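Local coordinates for protein cytochrome P450 (Novosphingobium aromaticivorans, PDB 3OFT) that belongs to the cytochrome P450 family as CYP101C1, a mainly helical protein that binds a protoporphyrin IX containing iron, at residues A[115-120]-A[351-356]; A[122-127]-A[141-146]; A[147-152]-A[204-209]; A[265-270]-A[357-362]. All blocks are in the same frame, centred on the assembly; numbering follows the deposited sequence.

How the contacts relate
All four contacts belong to the helical half of the P450 fold, and three pairs share a helix: contacts 1 and 2 use helix 107-128, contacts 2 and 3 helix 144-152, contacts 1 and 4 helix 348-365. Contacts 1 and 3 also touch, E354 meeting I148. Both are buried, and each brings a side chain to within about 4 Å of the haem; contacts 2 and 4 lie farther from it and are partly buried. Contacts 1, 2 and 4 have no hydrogen bond across their segments and rest mainly on apolar touches, whereas contact 3 adds a backbone hydrogen bond and a meeting of two phenyl rings. Q118 of contact 1 and E361 of contact 4 form a probable hydrogen bond.

Contact 1: residues A[115-120]-A[351-356]; sequences PKVQAV and ARMEVI
M353, on helix 348-365, reaches V117 of helix 107-128 with the far end of its chain. CB leaves the helix with CG anti to the backbone N (chi1 -176°), beside the carbonyl carbon. CB and CG serve as a spacer, and a bend at chi2 (-85°) sets the sulfur as the first atom to touch: M353 SD lies 3.9 Å from V117 CG1 and 4.0 Å from V117 CB. A second bend, at chi3 (-87°), folds the terminal methyl onto the valine, where M353 CE comes to 3.7 Å from V117 CG2 and 3.9 Å from V117 CB. The two side chains cross obliquely, with sulfur and methyl together spanning both branches of the valine. In the P450 fold these are helices D and L, two members of the four-helix core against which the haem is held, and helix L lies on the proximal side of the porphyrin. E354, next along that helix, adds a looser touch, its CG standing 4.3 Å from V117 CG1. Like A351, E354 lines the haem pocket, its side chain about 4 Å from the haem, and it also meets I148 of helix 144-152. No hydrogen bond joins segments 115-120 and 351-356. V117 also packs on V357, one turn farther along helix 348-365 from M353, while R352 forms a salt bridge with D272.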
# COMPACT_ATOMS: atom_id res chain seq x y z
N PRO A 115 19.93 4.57 7.53
CA PRO A 115 21.11 4.82 6.69
C PRO A 115 21.23 3.89 5.48
O PRO A 115 21.52 4.36 4.38
CB PRO A 115 22.27 4.56 7.66
CG PRO A 115 21.68 4.95 9.01
CD PRO A 115 20.32 4.36 8.95
N LYS A 116 21.02 2.60 5.68
CA LYS A 116 21.06 1.67 4.53
C LYS A 116 19.97 1.97 3.51
O LYS A 116 20.25 1.97 2.32
CB LYS A 116 20.99 0.20 4.95
CG LYS A 116 22.32 -0.34 5.47
CD LYS A 116 22.32 -1.87 5.58
CE LYS A 116 21.92 -2.33 6.97
NZ LYS A 116 21.98 -3.84 7.06
N VAL A 117 18.76 2.23 3.97
CA VAL A 117 17.64 2.52 3.05
C VAL A 117 17.89 3.84 2.33
O VAL A 117 17.70 3.94 1.12
CB VAL A 117 16.27 2.43 3.76
CG1 VAL A 117 15.08 2.78 2.83
CG2 VAL A 117 16.08 1.05 4.31
N GLN A 118 18.37 4.85 3.05
CA GLN A 118 18.75 6.11 2.39
C GLN A 118 19.82 5.89 1.32
O GLN A 118 19.75 6.49 0.26
CB GLN A 118 19.20 7.17 3.41
CG GLN A 118 19.15 8.63 2.84
CD GLN A 118 19.12 9.73 3.92
OE1 GLN A 118 18.67 9.50 5.06
NE2 GLN A 118 19.56 10.93 3.55
N ALA A 119 20.81 5.05 1.60
CA ALA A 119 21.86 4.80 0.60
C ALA A 119 21.30 4.16 -0.72
O ALA A 119 21.76 4.44 -1.84
CB ALA A 119 22.96 3.95 1.19
N VAL A 120 20.31 3.29 -0.56
CA VAL A 120 19.62 2.68 -1.71
C VAL A 120 18.88 3.74 -2.54
O VAL A 120 19.00 3.76 -3.78
CB VAL A 120 18.62 1.60 -1.23
CG1 VAL A 120 17.64 1.25 -2.34
CG2 VAL A 120 19.36 0.40 -0.79
N ALA A 351 7.21 2.45 6.13
CA ALA A 351 6.74 3.23 4.96
C ALA A 351 7.02 4.72 5.17
O ALA A 351 7.51 5.40 4.26
CB ALA A 351 5.20 3.02 4.74
N ARG A 352 6.74 5.24 6.37
CA ARG A 352 6.99 6.67 6.67
C ARG A 352 8.49 7.00 6.48
O ARG A 352 8.85 8.03 5.88
CB ARG A 352 6.56 7.01 8.12
CG ARG A 352 6.79 8.48 8.46
CD ARG A 352 6.65 8.75 9.94
NE ARG A 352 6.46 10.17 10.23
CZ ARG A 352 7.36 10.97 10.82
NH1 ARG A 352 7.05 12.26 11.02
NH2 ARG A 352 8.54 10.49 11.22
N MET A 353 9.35 6.11 6.97
CA MET A 353 10.80 6.26 6.81
C MET A 353 11.22 6.21 5.33
O MET A 353 12.08 6.98 4.91
CB MET A 353 11.56 5.19 7.63
CG MET A 353 13.13 5.28 7.62
SD MET A 353 13.84 4.42 6.19
CE MET A 353 13.97 2.75 6.87
N GLU A 354 10.65 5.30 4.57
CA GLU A 354 10.96 5.24 3.13
C GLU A 354 10.56 6.54 2.41
O GLU A 354 11.32 7.04 1.56
CB GLU A 354 10.24 4.07 2.49
CG GLU A 354 10.75 2.71 2.98
CD GLU A 354 9.91 1.54 2.41
OE1 GLU A 354 10.43 0.72 1.68
OE2 GLU A 354 8.70 1.44 2.71
N VAL A 355 9.39 7.08 2.74
CA VAL A 355 8.94 8.33 2.09
C VAL A 355 9.86 9.49 2.51
O VAL A 355 10.27 10.32 1.65
CB VAL A 355 7.47 8.67 2.41
CG1 VAL A 355 7.11 10.15 1.94
CG2 VAL A 355 6.54 7.63 1.74
N ILE A 356 10.17 9.57 3.80
CA ILE A 356 11.14 10.61 4.29
C ILE A 356 12.51 10.49 3.61
O ILE A 356 13.10 11.46 3.15
CB ILE A 356 11.30 10.52 5.83
CG1 ILE A 356 10.01 11.04 6.50
CG2 ILE A 356 12.59 11.25 6.31
CD1 ILE A 356 9.88 10.70 8.04

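Contact 2: residues A[122-127]-A[141-146]; sequences RKLMES and AEILPL
The carbonyl oxygen of L124, whose side chain carries the apolar contact with I143 and L144, is held twice by S127. The hydroxyl gives the shorter bond, S127 OG donating to L124 O at 2.8 Å, and the backbone N of S127 adds a weak one. S127 lies in the last turn of helix 107-128, helix D of the P450 fold, while segment 141-146 runs from the end of helix 136-141 through a turn at 142-143 into helix 144-152, part of helix E. On the side of helix D turned from that segment, R122 NE donates to E126 OE2 at 3.0 Å in a salt bridge one turn long. The oxygen lies in the guanidinium plane, but the N-H reaches it from above the carboxylate plane, 40° out of it.

L124 is the one residue of 122-127 that touches segment 141-146. Its CG stands anti to the backbone N (chi1 -175°), which carries both methyls toward the turn. The L124 and I143 side chains cross at about a right angle, L124 CD1 lying 3.9 Å from I143 CG2. F140, just ahead of the turn, also touches the leucine. CD1 meets I143 alone, whereas CD2 touches both residues: L124 CD2 is 3.9 Å from I143 CG2, and at the start of helix 144-152 it is 3.8 Å from L144 N and 3.9 Å from L144 CB.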
# COMPACT_ATOMS: atom_id res chain seq x y z
N ARG A 122 19.54 6.92 -2.60
CA ARG A 122 20.55 7.81 -3.18
C ARG A 122 21.20 7.23 -4.41
O ARG A 122 21.39 7.94 -5.43
CB ARG A 122 21.61 8.22 -2.13
CG ARG A 122 22.77 9.06 -2.74
CD ARG A 122 23.71 9.52 -1.62
NE ARG A 122 24.61 10.58 -2.07
CZ ARG A 122 25.32 11.35 -1.25
NH1 ARG A 122 25.27 11.17 0.06
NH2 ARG A 122 26.09 12.30 -1.75
N LYS A 123 21.57 5.95 -4.34
CA LYS A 123 22.19 5.26 -5.47
C LYS A 123 21.24 5.29 -6.67
O LYS A 123 21.67 5.50 -7.80
CB LYS A 123 22.54 3.81 -5.08
CG LYS A 123 23.29 3.01 -6.14
CD LYS A 123 23.48 1.55 -5.74
CE LYS A 123 24.51 0.83 -6.65
NZ LYS A 123 24.95 -0.47 -6.07
N LEU A 124 19.94 5.08 -6.44
CA LEU A 124 18.99 5.02 -7.56
C LEU A 124 18.73 6.40 -8.17
O LEU A 124 18.70 6.56 -9.42
CB LEU A 124 17.68 4.33 -7.10
CG LEU A 124 16.59 4.07 -8.15
CD1 LEU A 124 17.08 3.22 -9.29
CD2 LEU A 124 15.38 3.44 -7.47
N MET A 125 18.58 7.41 -7.31
CA MET A 125 18.51 8.79 -7.75
C MET A 125 19.73 9.19 -8.60
O MET A 125 19.59 9.81 -9.68
CB MET A 125 18.34 9.73 -6.54
CG MET A 125 18.22 11.18 -6.86
SD MET A 125 19.83 11.99 -7.07
CE MET A 125 20.50 11.82 -5.39
N GLU A 126 20.91 8.88 -8.10
CA GLU A 126 22.14 9.25 -8.85
C GLU A 126 22.30 8.59 -10.22
O GLU A 126 22.92 9.16 -11.11
CB GLU A 126 23.37 8.99 -8.01
CG GLU A 126 23.54 10.03 -6.90
CD GLU A 126 24.63 9.62 -5.91
OE1 GLU A 126 25.15 8.48 -6.03
OE2 GLU A 126 24.94 10.42 -5.01
N SER A 127 21.77 7.39 -10.38
CA SER A 127 21.74 6.68 -11.65
C SER A 127 20.82 7.40 -12.66
O SER A 127 21.08 7.33 -13.86
CB SER A 127 21.29 5.22 -11.44
OG SER A 127 19.87 5.10 -11.44
N ALA A 141 9.97 4.40 -9.20
CA ALA A 141 8.96 3.98 -8.21
C ALA A 141 8.85 2.47 -8.12
O ALA A 141 8.70 1.94 -7.03
CB ALA A 141 7.54 4.61 -8.54
N GLU A 142 8.88 1.80 -9.27
CA GLU A 142 8.74 0.35 -9.31
C GLU A 142 10.06 -0.38 -9.07
O GLU A 142 10.07 -1.60 -9.11
CB GLU A 142 8.08 -0.14 -10.62
CG GLU A 142 6.54 -0.02 -10.55
CD GLU A 142 5.76 -0.10 -11.88
OE1 GLU A 142 4.51 -0.01 -11.78
OE2 GLU A 142 6.34 -0.23 -12.99
N ILE A 143 11.16 0.35 -8.88
CA ILE A 143 12.47 -0.25 -8.69
C ILE A 143 12.83 -0.17 -7.21
O ILE A 143 13.33 -1.14 -6.62
CB ILE A 143 13.54 0.48 -9.55
CG1 ILE A 143 13.20 0.40 -11.05
CG2 ILE A 143 14.98 -0.02 -9.27
CD1 ILE A 143 13.20 -1.03 -11.60
N LEU A 144 12.58 0.99 -6.61
CA LEU A 144 13.02 1.21 -5.23
C LEU A 144 12.52 0.17 -4.20
O LEU A 144 13.33 -0.28 -3.38
CB LEU A 144 12.68 2.63 -4.77
CG LEU A 144 13.27 2.98 -3.39
CD1 LEU A 144 14.77 3.24 -3.48
CD2 LEU A 144 12.57 4.19 -2.79
N PRO A 145 11.22 -0.18 -4.21
CA PRO A 145 10.73 -1.08 -3.15
C PRO A 145 11.40 -2.45 -3.17
O PRO A 145 11.67 -3.01 -2.12
CB PRO A 145 9.23 -1.20 -3.44
CG PRO A 145 8.89 0.09 -4.19
CD PRO A 145 10.10 0.28 -5.06
N LEU A 146 11.67 -2.99 -4.36
CA LEU A 146 12.39 -4.27 -4.42
C LEU A 146 13.82 -4.12 -3.93
O LEU A 146 14.27 -4.97 -3.17
CB LEU A 146 12.36 -4.91 -5.81
CG LEU A 146 13.04 -6.30 -5.84
CD1 LEU A 146 12.27 -7.35 -4.99
CD2 LEU A 146 13.21 -6.81 -7.28

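Contact 3: residues A[147-152]-A[204-209]; sequences NIFLTL and DLFSRI
One backbone hydrogen bond ties segments 147-152 and 204-209 together: L205 N donates to L152 O at 3.0 Å, nearly straight at 169°. It runs from the last residue of helix 144-152 to the first of helix 205-210, helices E and H of the P450 fold. L205 CB and D204 CB also approach L152 O, each at 3.5 Å.

Within the second segment, D204 is the N-cap of helix 205-210. Its carboxylate, turned to lie between its own backbone N and carbonyl carbon (chi1 65°), takes the N-H of S207 on OD1 at 3.1 Å, met from above the carboxylate plane.

Apolar contacts make up the rest. The leucines L152 and L205 run alongside each other in the same direction, with L152 CD1 4.0 Å from L205 CD2; L152 also comes within about 4 Å of the haem. The phenyl rings of F149 and F206 meet obliquely, their centroids 5.7 Å apart and their planes at 72°. F206 CZ comes to the edge of the F149 ring, near its plane, with F149 CZ to F206 CZ at 3.6 Å. L232 and C228 of helix 221-252 touch F149 and F206 respectively, placing the pair against helix I.

Because L152 O, at the C-terminal end of helix 144-152, accepts from the first residue of helix 205-210, one terminal C=O and one terminal N-H satisfy each other in a buried place; the N-cap aspartate supplies a further acceptor there, and its negative charge probably suits the positive end of the helix dipole.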
# COMPACT_ATOMS: atom_id res chain seq x y z
N ASN A 147 14.54 -3.07 -4.35
CA ASN A 147 15.87 -2.79 -3.78
C ASN A 147 15.85 -2.67 -2.27
O ASN A 147 16.75 -3.18 -1.57
CB ASN A 147 16.54 -1.54 -4.38
CG ASN A 147 16.92 -1.72 -5.84
OD1 ASN A 147 16.73 -2.79 -6.40
ND2 ASN A 147 17.43 -0.64 -6.47
N ILE A 148 14.85 -1.98 -1.74
CA ILE A 148 14.74 -1.89 -0.29
C ILE A 148 14.50 -3.28 0.33
O ILE A 148 15.12 -3.63 1.34
CB ILE A 148 13.67 -0.86 0.12
CG1 ILE A 148 14.15 0.56 -0.23
CG2 ILE A 148 13.27 -1.02 1.56
CD1 ILE A 148 13.06 1.60 -0.07
N PHE A 149 13.65 -4.08 -0.29
CA PHE A 149 13.35 -5.41 0.26
C PHE A 149 14.62 -6.21 0.45
O PHE A 149 14.82 -6.86 1.49
CB PHE A 149 12.50 -6.19 -0.72
CG PHE A 149 12.23 -7.60 -0.28
CD1 PHE A 149 11.31 -7.86 0.73
CD2 PHE A 149 12.95 -8.66 -0.84
CE1 PHE A 149 11.06 -9.19 1.14
CE2 PHE A 149 12.70 -9.98 -0.45
CZ PHE A 149 11.75 -10.23 0.54
N LEU A 150 15.47 -6.20 -0.58
CA LEU A 150 16.73 -6.95 -0.54
C LEU A 150 17.64 -6.48 0.60
O LEU A 150 18.39 -7.28 1.23
CB LEU A 150 17.46 -6.77 -1.88
CG LEU A 150 17.26 -7.77 -3.02
CD1 LEU A 150 16.26 -8.88 -2.74
CD2 LEU A 150 17.08 -7.12 -4.37
N THR A 151 17.61 -5.17 0.85
CA THR A 151 18.26 -4.59 2.04
C THR A 151 17.64 -5.05 3.36
O THR A 151 18.38 -5.45 4.28
CB THR A 151 18.33 -3.03 1.95
OG1 THR A 151 19.00 -2.70 0.73
CG2 THR A 151 19.13 -2.44 3.10
N LEU A 152 16.31 -5.05 3.45
CA LEU A 152 15.63 -5.48 4.70
C LEU A 152 15.96 -6.92 5.11
O LEU A 152 16.10 -7.20 6.30
CB LEU A 152 14.10 -5.37 4.61
CG LEU A 152 13.36 -4.08 4.24
CD1 LEU A 152 11.83 -4.28 4.08
CD2 LEU A 152 13.67 -2.93 5.19
N ASP A 204 18.53 -9.58 10.34
CA ASP A 204 17.65 -8.97 9.35
C ASP A 204 16.17 -9.17 9.67
O ASP A 204 15.81 -9.90 10.59
CB ASP A 204 17.94 -9.59 7.98
CG ASP A 204 17.59 -11.06 7.96
OD1 ASP A 204 16.45 -11.41 7.54
OD2 ASP A 204 18.41 -11.88 8.43
N LEU A 205 15.30 -8.57 8.84
CA LEU A 205 13.85 -8.67 9.05
C LEU A 205 13.30 -10.08 9.14
O LEU A 205 12.56 -10.38 10.08
CB LEU A 205 13.07 -7.90 7.98
CG LEU A 205 11.55 -7.83 8.05
CD1 LEU A 205 11.04 -7.32 9.43
CD2 LEU A 205 10.96 -6.99 6.86
N PHE A 206 13.61 -10.94 8.16
CA PHE A 206 13.03 -12.29 8.19
C PHE A 206 13.52 -13.04 9.42
O PHE A 206 12.73 -13.69 10.12
CB PHE A 206 13.39 -13.09 6.93
CG PHE A 206 12.51 -12.81 5.71
CD1 PHE A 206 11.52 -11.82 5.73
CD2 PHE A 206 12.70 -13.57 4.54
CE1 PHE A 206 10.71 -11.58 4.56
CE2 PHE A 206 11.92 -13.33 3.37
CZ PHE A 206 10.94 -12.35 3.38
N SER A 207 14.83 -13.00 9.67
CA SER A 207 15.44 -13.70 10.81
C SER A 207 14.78 -13.35 12.13
O SER A 207 14.54 -14.22 13.00
CB SER A 207 16.92 -13.35 10.96
OG SER A 207 17.69 -13.85 9.89
N ARG A 208 14.51 -12.08 12.30
CA ARG A 208 13.97 -11.61 13.54
C ARG A 208 12.52 -12.02 13.78
O ARG A 208 12.12 -12.26 14.91
CB ARG A 208 14.17 -10.13 13.63
CG ARG A 208 15.56 -9.87 14.26
CD ARG A 208 15.86 -8.41 14.39
NE ARG A 208 15.41 -7.83 13.15
CZ ARG A 208 14.33 -7.09 13.04
NH1 ARG A 208 13.62 -6.79 14.12
NH2 ARG A 208 13.98 -6.67 11.83
N ILE A 209 11.74 -12.11 12.72
CA ILE A 209 10.34 -12.54 12.88
C ILE A 209 10.30 -14.05 13.05
O ILE A 209 9.57 -14.57 13.92
CB ILE A 209 9.48 -12.16 11.65
CG1 ILE A 209 9.39 -10.62 11.51
CG2 ILE A 209 8.08 -12.75 11.82
CD1 ILE A 209 8.70 -10.12 10.23

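Contact 4: residues A[265-270]-A[357-362]; sequences DLIPAA and VFLREW
Helices K and L of the P450 fold meet where I267, in the N-terminal part of helix 267-277, lies against L359 and R360 of helix 348-365. The two branches of the isoleucine go to different partners. CG2 presses on the root of the leucine, I267 CG2 being 3.7 Å from L359 CB, and the two side chains run antiparallel, each passing the other. At its far end L359 CD1 reaches back to 4.0 Å from both I267 CG2 and the carbonyl oxygen I267 O. The other branch of the isoleucine has CG1 anti to the carbonyl carbon (chi1 -74°), which brings its tip over the neighbouring residue: I267 CD1 is 4.0 Å from R360 CA and 4.1 Å from R360 CG.

Helix K is the helix that carries the ExxR signature of cytochromes P450, and helix L follows the cysteine loop on the proximal side of the haem. V246 and L250 of helix 221-252 pack on L359, so the leucine also bridges to helix I.

R360 leaves helix L in an extended chain from CG to NE and reaches past I267 to P268. I267 CG2 lies loosely over one face of its guanidinium group, while the ring of P268 crosses the arginine at about a right angle: P268 CG is 3.8 Å, and P268 CD 3.9 Å, from R360 NH2. The aliphatic stem of R360 also touches Q118 of helix 107-128.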
# COMPACT_ATOMS: atom_id res chain seq x y z
N ASP A 265 14.06 20.37 7.51
CA ASP A 265 13.44 19.99 8.80
C ASP A 265 11.90 19.81 8.74
O ASP A 265 11.31 19.31 9.68
CB ASP A 265 13.82 20.99 9.91
CG ASP A 265 13.46 22.46 9.57
OD1 ASP A 265 13.81 22.93 8.45
OD2 ASP A 265 12.81 23.15 10.42
N LEU A 266 11.26 20.24 7.64
CA LEU A 266 9.84 20.05 7.36
C LEU A 266 9.57 18.78 6.58
O LEU A 266 8.42 18.45 6.33
CB LEU A 266 9.30 21.20 6.51
CG LEU A 266 8.46 22.36 7.04
CD1 LEU A 266 8.19 22.33 8.50
CD2 LEU A 266 8.87 23.74 6.55
N ILE A 267 10.61 18.08 6.17
CA ILE A 267 10.38 16.80 5.45
C ILE A 267 9.55 15.76 6.23
O ILE A 267 8.63 15.17 5.64
CB ILE A 267 11.72 16.24 4.85
CG1 ILE A 267 12.10 17.07 3.63
CG2 ILE A 267 11.67 14.68 4.59
CD1 ILE A 267 13.58 16.81 3.15
N PRO A 268 9.83 15.53 7.54
CA PRO A 268 8.99 14.51 8.22
C PRO A 268 7.52 14.91 8.23
O PRO A 268 6.63 14.07 7.95
CB PRO A 268 9.58 14.46 9.65
CG PRO A 268 11.07 14.77 9.39
CD PRO A 268 11.03 15.87 8.33
N ALA A 269 7.24 16.18 8.54
CA ALA A 269 5.88 16.64 8.58
C ALA A 269 5.24 16.59 7.18
O ALA A 269 4.06 16.25 7.06
CB ALA A 269 5.74 18.02 9.21
N ALA A 270 6.04 16.87 6.14
CA ALA A 270 5.51 16.83 4.76
C ALA A 270 5.22 15.36 4.38
O ALA A 270 4.22 15.09 3.72
CB ALA A 270 6.49 17.49 3.76
N VAL A 357 13.03 9.28 3.51
CA VAL A 357 14.34 9.10 2.89
C VAL A 357 14.32 9.46 1.39
O VAL A 357 15.30 10.03 0.83
CB VAL A 357 14.78 7.66 3.27
CG1 VAL A 357 15.08 6.73 2.09
CG2 VAL A 357 15.75 7.71 4.44
N PHE A 358 13.21 9.12 0.74
CA PHE A 358 12.98 9.52 -0.64
C PHE A 358 13.00 11.04 -0.81
O PHE A 358 13.71 11.57 -1.69
CB PHE A 358 11.66 8.94 -1.19
CG PHE A 358 11.28 9.55 -2.50
CD1 PHE A 358 12.05 9.28 -3.63
CD2 PHE A 358 10.25 10.47 -2.58
CE1 PHE A 358 11.78 9.90 -4.81
CE2 PHE A 358 9.97 11.10 -3.78
CZ PHE A 358 10.73 10.81 -4.90
N LEU A 359 12.27 11.74 0.04
CA LEU A 359 12.24 13.19 -0.01
C LEU A 359 13.63 13.74 0.25
O LEU A 359 14.07 14.65 -0.43
CB LEU A 359 11.24 13.75 1.02
CG LEU A 359 9.76 13.47 0.71
CD1 LEU A 359 8.83 13.74 1.90
CD2 LEU A 359 9.34 14.31 -0.49
N ARG A 360 14.35 13.20 1.22
CA ARG A 360 15.66 13.75 1.55
C ARG A 360 16.59 13.60 0.36
O ARG A 360 17.31 14.54 -0.01
CB ARG A 360 16.30 13.03 2.74
CG ARG A 360 15.68 13.37 4.05
CD ARG A 360 16.46 12.73 5.24
NE ARG A 360 15.63 12.93 6.42
CZ ARG A 360 15.33 14.12 6.96
NH1 ARG A 360 15.85 15.26 6.49
NH2 ARG A 360 14.53 14.19 8.02
N GLU A 361 16.59 12.44 -0.24
CA GLU A 361 17.53 12.20 -1.33
C GLU A 361 17.16 12.83 -2.63
O GLU A 361 18.05 13.35 -3.33
CB GLU A 361 17.80 10.71 -1.50
CG GLU A 361 18.69 10.14 -0.41
CD GLU A 361 20.07 10.84 -0.29
OE1 GLU A 361 20.52 11.06 0.85
OE2 GLU A 361 20.68 11.15 -1.33
N TRP A 362 15.86 12.80 -2.97
CA TRP A 362 15.39 13.34 -4.26
C TRP A 362 15.49 14.84 -4.30
O TRP A 362 16.05 15.42 -5.26
CB TRP A 362 13.93 12.91 -4.55
CG TRP A 362 13.46 13.15 -5.98
CD1 TRP A 362 12.63 14.15 -6.42
CD2 TRP A 362 13.76 12.35 -7.12
NE1 TRP A 362 12.42 14.02 -7.79
CE2 TRP A 362 13.10 12.92 -8.23
CE3 TRP A 362 14.56 11.21 -7.32
CZ2 TRP A 362 13.22 12.40 -9.53
CZ3 TRP A 362 14.64 10.68 -8.60
CH2 TRP A 362 13.97 11.28 -9.69